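Local coordinates for protein aminotransferase, class I and II (Erwinia tasmaniensis, PDB 5Z0Q) that belongs to the class I and II aminotransferases and holds pyridoxal-5'-phosphate in its pocket, as expected of a fold type I PLP-dependent protein, at residues S83-K88 with I206-V211. Sequence-based numbering, arbitrary orientation.
Sequences SRFGWK and IHCDLV. With PLP (pyridoxal-5'-phosphate), chain M.
Phe85 bridges the two loops by setting CZ of its ring beside Cys208 and Asp209 of 206-211, a buried contact of 106 Å² in all. Just before it in the chain, Arg84 lays its CB over the centre of one face of the Phe85 ring, 4.0 Å above the plane, and its NE stays 6.0 Å from Asp209 OD1, a separation at which opposite charges may attract without touching. Phe85 has CG anti to its own carbonyl carbon (chi1 -48°), which carries the far end of the ring toward the turn. There Phe85 CZ meets Cys208 SG at 3.9 Å; the sulfur approaches obliquely, 4.9 Å from the ring centroid and 50° off its normal, as a sulfur-aromatic contact. Asp209 reaches the ring edge instead, OD1 lying near the ring plane at 3.9 Å from Phe85 CZ, with carboxylate and ring only 17° apart. That carboxylate is well tied down: OD1 forms a salt bridge with Arg80 NH2, while OD2 is hydrogen-bonded to Ser241 OG and Trp286 NE1. Cys208 and Asp209 are the central pair of a type I beta turn from His207 to Leu210, closed by the bond from Leu210 N to His207 O at 3.0 Å. Ile206, just before the turn, packs CG2 3.4 Å from PLP C2, and the ring of His207, the turn's first residue, presents its edge to PLP O3, so the turn starts inside the pyridoxal-5'-phosphate pocket. The contact thus joins the loop between helix 71-83 and strand 94-97 to the one between strand 200-204 and helix 226-229, with helix 290-313 touching Arg84, Asp209 and Leu210.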
loop_
_atom_site.group_PDB
_atom_site.type_symbol
_atom_site.label_atom_id
_atom_site.label_comp_id
_atom_site.label_asym_id
_atom_site.label_seq_id
_atom_site.Cartn_x
_atom_site.Cartn_y
_atom_site.Cartn_z
ATOM N N SER A 83 5.984 0.538 27.997
ATOM C CA SER A 83 7.221 0.265 28.718
ATOM C C SER A 83 8.306 1.283 28.386
ATOM O O SER A 83 9.076 1.680 29.267
ATOM C CB SER A 83 7.707 -1.151 28.403
ATOM O OG SER A 83 7.971 -1.301 27.019
ATOM N N ARG A 84 8.388 1.718 27.129
ATOM C CA ARG A 84 9.462 2.605 26.705
ATOM C C ARG A 84 9.088 4.080 26.753
ATOM O O ARG A 84 9.981 4.926 26.876
ATOM C CB ARG A 84 9.916 2.242 25.288
ATOM C CG ARG A 84 10.561 0.874 25.201
ATOM C CD ARG A 84 11.443 0.748 23.975
ATOM N NE ARG A 84 12.490 -0.247 24.189
ATOM C CZ ARG A 84 13.662 0.020 24.755
ATOM N NH1 ARG A 84 13.939 1.253 25.157
ATOM N NH2 ARG A 84 14.559 -0.943 24.919
ATOM N N PHE A 85 7.801 4.414 26.667
ATOM C CA PHE A 85 7.384 5.807 26.641
ATOM C C PHE A 85 6.336 6.152 27.689
ATOM O O PHE A 85 5.889 7.303 27.730
ATOM C CB PHE A 85 6.852 6.176 25.247
ATOM C CG PHE A 85 7.754 5.746 24.125
ATOM C CD1 PHE A 85 8.968 6.378 23.911
ATOM C CD2 PHE A 85 7.390 4.705 23.286
ATOM C CE1 PHE A 85 9.803 5.981 22.883
ATOM C CE2 PHE A 85 8.220 4.303 22.254
ATOM C CZ PHE A 85 9.427 4.942 22.052
ATOM N N GLY A 86 5.942 5.203 28.535
ATOM C CA GLY A 86 4.944 5.461 29.555
ATOM C C GLY A 86 3.619 5.908 28.974
ATOM O O GLY A 86 3.115 6.985 29.310
ATOM N N TRP A 87 3.048 5.090 28.095
ATOM C CA TRP A 87 1.820 5.451 27.392
ATOM C C TRP A 87 1.028 4.176 27.145
ATOM O O TRP A 87 1.395 3.378 26.276
ATOM C CB TRP A 87 2.138 6.165 26.080
ATOM C CG TRP A 87 0.940 6.736 25.390
ATOM C CD1 TRP A 87 -0.209 7.184 25.974
ATOM C CD2 TRP A 87 0.768 6.913 23.979
ATOM N NE1 TRP A 87 -1.084 7.632 25.015
ATOM C CE2 TRP A 87 -0.507 7.477 23.781
ATOM C CE3 TRP A 87 1.569 6.648 22.864
ATOM C CZ2 TRP A 87 -1.002 7.780 22.513
ATOM C CZ3 TRP A 87 1.078 6.952 21.605
ATOM C CH2 TRP A 87 -0.195 7.513 21.441
ATOM N N LYS A 88 -0.050 3.982 27.902
ATOM C CA LYS A 88 -0.891 2.806 27.723
ATOM C C LYS A 88 -1.849 3.029 26.559
ATOM O O LYS A 88 -2.515 4.067 26.477
ATOM C CB LYS A 88 -1.657 2.487 29.009
ATOM C CG LYS A 88 -2.500 3.626 29.562
ATOM C CD LYS A 88 -3.110 3.245 30.904
ATOM C CE LYS A 88 -4.147 4.260 31.356
ATOM N NZ LYS A 88 -5.318 4.295 30.436
ATOM N N ILE A 206 8.193 8.767 13.853
ATOM C CA ILE A 206 8.847 7.625 13.221
ATOM C C ILE A 206 10.243 7.406 13.793
ATOM O O ILE A 206 10.719 6.267 13.864
ATOM C CB ILE A 206 8.877 7.824 11.692
ATOM C CG1 ILE A 206 9.637 6.692 10.999
ATOM C CG2 ILE A 206 9.498 9.160 11.343
ATOM C CD1 ILE A 206 9.001 5.337 11.164
ATOM N N HIS A 207 10.916 8.472 14.222
ATOM C CA HIS A 207 12.272 8.384 14.747
ATOM C C HIS A 207 12.320 8.201 16.259
ATOM O O HIS A 207 13.387 8.378 16.855
ATOM C CB HIS A 207 13.071 9.631 14.361
ATOM C CG HIS A 207 13.277 9.789 12.888
ATOM N ND1 HIS A 207 12.386 10.458 12.078
ATOM C CD2 HIS A 207 14.274 9.361 12.076
ATOM C CE1 HIS A 207 12.824 10.435 10.832
ATOM N NE2 HIS A 207 13.968 9.777 10.804
ATOM N N CYS A 208 11.200 7.838 16.891
ATOM C CA CYS A 208 11.152 7.775 18.348
ATOM C C CYS A 208 12.087 6.719 18.924
ATOM O O CYS A 208 12.471 6.824 20.094
ATOM C CB CYS A 208 9.718 7.514 18.815
ATOM S SG CYS A 208 9.034 5.930 18.286
ATOM N N ASP A 209 12.465 5.712 18.140
ATOM C CA ASP A 209 13.371 4.676 18.618
ATOM C C ASP A 209 14.841 5.055 18.489
ATOM O O ASP A 209 15.697 4.323 18.998
ATOM C CB ASP A 209 13.130 3.363 17.863
ATOM C CG ASP A 209 11.778 2.749 18.167
ATOM O OD1 ASP A 209 11.265 2.960 19.286
ATOM O OD2 ASP A 209 11.231 2.049 17.288
ATOM N N LEU A 210 15.154 6.171 17.832
ATOM C CA LEU A 210 16.532 6.550 17.540
ATOM C C LEU A 210 17.014 7.712 18.405
ATOM O O LEU A 210 17.808 8.541 17.953
ATOM C CB LEU A 210 16.684 6.890 16.057
ATOM C CG LEU A 210 16.412 5.740 15.086
ATOM C CD1 LEU A 210 16.564 6.200 13.645
ATOM C CD2 LEU A 210 17.336 4.565 15.379
ATOM N N VAL A 211 16.554 7.782 19.650
ATOM C CA VAL A 211 17.000 8.821 20.573
ATOM C C VAL A 211 18.379 8.445 21.101
ATOM O O VAL A 211 18.564 7.368 21.677
ATOM C CB VAL A 211 15.999 9.008 21.720
ATOM C CG1 VAL A 211 16.503 10.058 22.698
ATOM C CG2 VAL A 211 14.632 9.391 21.171
HETATM N N1 PLP M . 8.113 10.400 8.415
HETATM C C2 PLP M . 9.346 11.014 8.515
HETATM C C2A PLP M . 9.491 12.280 9.309
HETATM C C3 PLP M . 10.454 10.460 7.886
HETATM O O3 PLP M . 11.676 11.070 7.986
HETATM C C4 PLP M . 10.319 9.286 7.152
HETATM C C4A PLP M . 11.537 8.591 6.619
HETATM C C5 PLP M . 9.075 8.674 7.052
HETATM C C6 PLP M . 7.973 9.235 7.687
HETATM C C5A PLP M . 8.940 7.397 6.252
HETATM O O4P PLP M . 7.611 7.207 5.822
HETATM P P PLP M . 7.289 6.073 4.725
HETATM O O1P PLP M . 8.237 6.221 3.558
HETATM O O2P PLP M . 5.865 6.215 4.239
HETATM O O3P PLP M . 7.476 4.719 5.368
#